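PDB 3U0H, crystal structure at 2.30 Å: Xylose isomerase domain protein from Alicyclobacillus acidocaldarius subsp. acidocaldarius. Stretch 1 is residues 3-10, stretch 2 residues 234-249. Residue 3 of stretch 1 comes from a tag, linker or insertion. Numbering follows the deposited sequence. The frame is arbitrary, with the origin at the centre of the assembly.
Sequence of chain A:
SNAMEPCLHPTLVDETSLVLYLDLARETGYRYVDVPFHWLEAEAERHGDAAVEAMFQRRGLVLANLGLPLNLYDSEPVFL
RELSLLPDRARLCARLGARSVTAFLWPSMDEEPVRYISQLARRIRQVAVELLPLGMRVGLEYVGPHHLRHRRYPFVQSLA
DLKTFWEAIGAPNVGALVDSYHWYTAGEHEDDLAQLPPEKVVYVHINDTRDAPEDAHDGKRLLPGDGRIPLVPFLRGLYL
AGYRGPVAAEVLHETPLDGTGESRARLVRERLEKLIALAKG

Stretch 1 (3-10) AMEPCLHP
Stretch 2 234-249: FLRGLYLAGYRGPVAA

A strand that pairs with the strand following a helix can be packed against that helix by one long side chain just before it, and the xylose isomerase domain protein gives a compact example. At the apolar centre lies Met4, a selenomethionine with phi/psi of -63/130° and an extended m, t, t side chain. Its CA-to-CB bond points sideways, yet its end reaches the helix and the loop that follows it: in the helix, CE lies 3.7 Å from Leu238 CB and 3.9 Å from Tyr239 CB, while SE is 4.3 Å from Leu235 CD2; in the loop, CE lies 3.7 Å from Tyr243 CD2. The methyl meets both tyrosine rings at their edges. An unbranched, apolar side chain suits this buried site, where its extended end meets two leucines and two tyrosine edges; Leu235 and Leu238 are both m, t, and Tyr239 and Tyr243 are t.

Gly242, at phi/psi 113/20°, follows the helix in a conformation that would jam a CB against the preceding carbonyl. The chain then turns into the strand beginning at Pro246, which runs parallel to the one beginning at Glu5, their axes at 43°. Glu5 pairs with Pro246, Pro6 with Val247 and Cys7 with Ala248, at CA-CA distances of 4.8, 5.0 and 4.5 Å. Cys7 (t) shares a sheet face with Pro246 and Ala248, its CB 3.7 Å from Pro246 CB and 4.0 Å from Ala248 CB; Pro6 and Val247 (t) take the other face.

Three backbone hydrogen bonds fix the register: Glu5 N to Gly245 O (2.9 Å), Val247 N to Glu5 O (2.7 Å) and Cys7 N to Val247 O (2.9 Å). Neither proline supplies an amide to this ladder; the neighbouring residues do. Tyr243 OH donates to Pro246 O at 2.6 Å, tying turn to strand. At the polar edge, Arg244 (m, m, t) braces the turn, NH1 donating to Tyr239 O and Tyr243 O, each at 2.9 Å.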

# COMPACT_ATOMS: atom_id res chain seq x y z
N ALA A 3 -25.93 19.24 -8.89
CA ALA A 3 -26.42 20.29 -7.92
C ALA A 3 -26.48 19.66 -6.52
O ALA A 3 -26.64 18.45 -6.41
CB ALA A 3 -27.78 20.85 -8.32
N MSE A 4 -26.36 20.45 -5.45
CA MSE A 4 -26.84 20.02 -4.11
C MSE A 4 -28.34 19.81 -4.11
O MSE A 4 -29.04 20.73 -4.50
CB MSE A 4 -26.65 21.11 -3.08
CG MSE A 4 -25.34 21.11 -2.43
SE MSE A 4 -25.33 22.41 -0.99
CE MSE A 4 -23.57 21.97 -0.64
N GLU A 5 -28.82 18.67 -3.61
CA GLU A 5 -30.24 18.39 -3.63
C GLU A 5 -30.82 17.83 -2.37
O GLU A 5 -30.13 17.18 -1.62
CB GLU A 5 -30.55 17.36 -4.66
CG GLU A 5 -30.66 17.94 -6.03
CD GLU A 5 -31.25 16.91 -6.93
OE1 GLU A 5 -32.49 16.74 -6.81
OE2 GLU A 5 -30.46 16.27 -7.67
N PRO A 6 -32.13 18.02 -2.19
CA PRO A 6 -32.79 17.53 -1.01
C PRO A 6 -32.92 16.04 -1.13
O PRO A 6 -33.09 15.54 -2.24
CB PRO A 6 -34.14 18.22 -1.04
CG PRO A 6 -33.94 19.40 -1.93
CD PRO A 6 -33.00 18.91 -2.97
N CYS A 7 -32.83 15.35 -0.01
CA CYS A 7 -32.86 13.91 0.04
C CYS A 7 -33.80 13.53 1.17
O CYS A 7 -33.75 14.09 2.26
CB CYS A 7 -31.46 13.34 0.31
SG CYS A 7 -31.46 11.51 0.53
N LEU A 8 -34.67 12.57 0.93
CA LEU A 8 -35.62 12.17 1.96
C LEU A 8 -34.95 11.18 2.92
O LEU A 8 -34.13 10.35 2.54
CB LEU A 8 -36.85 11.56 1.32
CG LEU A 8 -38.02 11.29 2.27
CD1 LEU A 8 -38.69 12.59 2.75
CD2 LEU A 8 -39.01 10.37 1.59
N HIS A 9 -35.27 11.33 4.19
CA HIS A 9 -34.78 10.46 5.23
C HIS A 9 -35.91 9.81 6.05
O HIS A 9 -36.88 10.47 6.38
CB HIS A 9 -33.94 11.28 6.16
CG HIS A 9 -33.10 10.46 7.03
ND1 HIS A 9 -33.52 10.06 8.24
CD2 HIS A 9 -31.84 9.92 6.85
CE1 HIS A 9 -32.54 9.29 8.81
NE2 HIS A 9 -31.52 9.21 7.96
N PRO A 10 -35.77 8.54 6.43
CA PRO A 10 -36.83 7.77 7.11
C PRO A 10 -37.46 8.42 8.36
O PRO A 10 -38.70 8.30 8.58
CB PRO A 10 -36.10 6.51 7.55
CG PRO A 10 -34.99 6.36 6.56
CD PRO A 10 -34.53 7.74 6.30
N PHE A 234 -23.99 27.05 6.84
CA PHE A 234 -23.70 25.60 6.77
C PHE A 234 -23.65 25.07 5.35
O PHE A 234 -22.66 24.49 4.94
CB PHE A 234 -24.76 24.81 7.54
CG PHE A 234 -24.56 23.33 7.50
CD1 PHE A 234 -23.55 22.74 8.21
CD2 PHE A 234 -25.42 22.53 6.81
CE1 PHE A 234 -23.39 21.38 8.24
CE2 PHE A 234 -25.29 21.18 6.83
CZ PHE A 234 -24.24 20.60 7.53
N LEU A 235 -24.73 25.29 4.60
CA LEU A 235 -24.77 24.88 3.23
C LEU A 235 -23.75 25.65 2.38
O LEU A 235 -23.10 25.09 1.52
CB LEU A 235 -26.15 25.09 2.66
CG LEU A 235 -27.15 24.21 3.35
CD1 LEU A 235 -28.56 24.65 2.92
CD2 LEU A 235 -26.79 22.77 3.00
N ARG A 236 -23.62 26.94 2.60
CA ARG A 236 -22.79 27.72 1.75
C ARG A 236 -21.38 27.12 1.88
O ARG A 236 -20.71 26.90 0.89
CB ARG A 236 -22.83 29.19 2.14
CG ARG A 236 -22.01 30.12 1.23
CD ARG A 236 -21.68 31.43 1.93
NE ARG A 236 -22.88 32.11 2.30
CZ ARG A 236 -23.14 32.74 3.46
NH1 ARG A 236 -22.30 32.78 4.50
NH2 ARG A 236 -24.30 33.34 3.56
N GLY A 237 -20.96 26.84 3.10
CA GLY A 237 -19.62 26.34 3.34
C GLY A 237 -19.42 25.04 2.59
O GLY A 237 -18.41 24.84 2.02
N LEU A 238 -20.42 24.17 2.63
CA LEU A 238 -20.32 22.88 2.01
C LEU A 238 -20.24 23.12 0.51
O LEU A 238 -19.33 22.57 -0.15
CB LEU A 238 -21.53 21.99 2.40
CG LEU A 238 -21.39 21.57 3.87
CD1 LEU A 238 -22.65 20.95 4.45
CD2 LEU A 238 -20.15 20.68 3.99
N TYR A 239 -21.12 24.01 0.00
CA TYR A 239 -21.09 24.41 -1.39
C TYR A 239 -19.72 24.95 -1.84
O TYR A 239 -19.27 24.59 -2.92
CB TYR A 239 -22.19 25.41 -1.77
CG TYR A 239 -22.36 25.61 -3.29
CD1 TYR A 239 -23.10 24.72 -4.07
CD2 TYR A 239 -21.76 26.68 -3.94
CE1 TYR A 239 -23.24 24.91 -5.45
CE2 TYR A 239 -21.88 26.87 -5.32
CZ TYR A 239 -22.61 25.99 -6.07
OH TYR A 239 -22.72 26.18 -7.42
N LEU A 240 -19.07 25.80 -1.05
CA LEU A 240 -17.74 26.34 -1.47
C LEU A 240 -16.63 25.26 -1.37
O LEU A 240 -15.68 25.23 -2.15
CB LEU A 240 -17.35 27.56 -0.66
CG LEU A 240 -18.18 28.82 -0.84
CD1 LEU A 240 -17.90 29.73 0.37
CD2 LEU A 240 -17.89 29.52 -2.18
N ALA A 241 -16.77 24.35 -0.41
CA ALA A 241 -15.97 23.12 -0.44
C ALA A 241 -16.01 22.44 -1.78
O ALA A 241 -15.01 21.90 -2.20
CB ALA A 241 -16.44 22.16 0.61
N GLY A 242 -17.19 22.42 -2.42
CA GLY A 242 -17.41 21.74 -3.68
C GLY A 242 -18.34 20.54 -3.57
O GLY A 242 -18.35 19.68 -4.42
N TYR A 243 -19.15 20.46 -2.53
CA TYR A 243 -20.11 19.35 -2.43
C TYR A 243 -21.30 19.55 -3.38
O TYR A 243 -21.85 20.63 -3.45
CB TYR A 243 -20.63 19.29 -1.02
CG TYR A 243 -21.56 18.14 -0.79
CD1 TYR A 243 -21.05 16.86 -0.72
CD2 TYR A 243 -22.94 18.33 -0.63
CE1 TYR A 243 -21.89 15.79 -0.50
CE2 TYR A 243 -23.81 17.26 -0.43
CZ TYR A 243 -23.27 15.98 -0.35
OH TYR A 243 -24.06 14.86 -0.14
N ARG A 244 -21.65 18.49 -4.11
CA ARG A 244 -22.69 18.57 -5.13
C ARG A 244 -23.55 17.31 -5.10
O ARG A 244 -23.66 16.62 -6.13
CB ARG A 244 -22.09 18.67 -6.57
CG ARG A 244 -21.20 19.87 -6.82
CD ARG A 244 -21.98 21.17 -6.79
NE ARG A 244 -21.12 22.32 -7.10
CZ ARG A 244 -20.47 23.08 -6.23
NH1 ARG A 244 -20.53 22.82 -4.89
NH2 ARG A 244 -19.69 24.10 -6.71
N GLY A 245 -24.13 16.98 -3.96
CA GLY A 245 -24.97 15.81 -3.87
C GLY A 245 -26.10 15.99 -2.89
O GLY A 245 -26.58 17.11 -2.68
N PRO A 246 -26.57 14.89 -2.31
CA PRO A 246 -27.77 14.91 -1.49
C PRO A 246 -27.56 15.46 -0.12
O PRO A 246 -26.50 15.21 0.53
CB PRO A 246 -28.15 13.43 -1.37
CG PRO A 246 -26.87 12.69 -1.62
CD PRO A 246 -26.24 13.51 -2.70
N VAL A 247 -28.56 16.17 0.33
CA VAL A 247 -28.64 16.70 1.68
C VAL A 247 -29.87 16.12 2.34
O VAL A 247 -31.01 16.49 2.00
CB VAL A 247 -28.73 18.21 1.61
CG1 VAL A 247 -28.86 18.84 2.97
CG2 VAL A 247 -27.53 18.78 0.82
N ALA A 248 -29.64 15.23 3.31
CA ALA A 248 -30.75 14.53 3.96
C ALA A 248 -31.17 15.16 5.26
O ALA A 248 -30.33 15.48 6.09
CB ALA A 248 -30.38 13.10 4.20
N ALA A 249 -32.48 15.31 5.45
CA ALA A 249 -33.01 15.82 6.71
C ALA A 249 -33.15 14.66 7.71
O ALA A 249 -34.22 14.05 7.82
CB ALA A 249 -34.35 16.49 6.50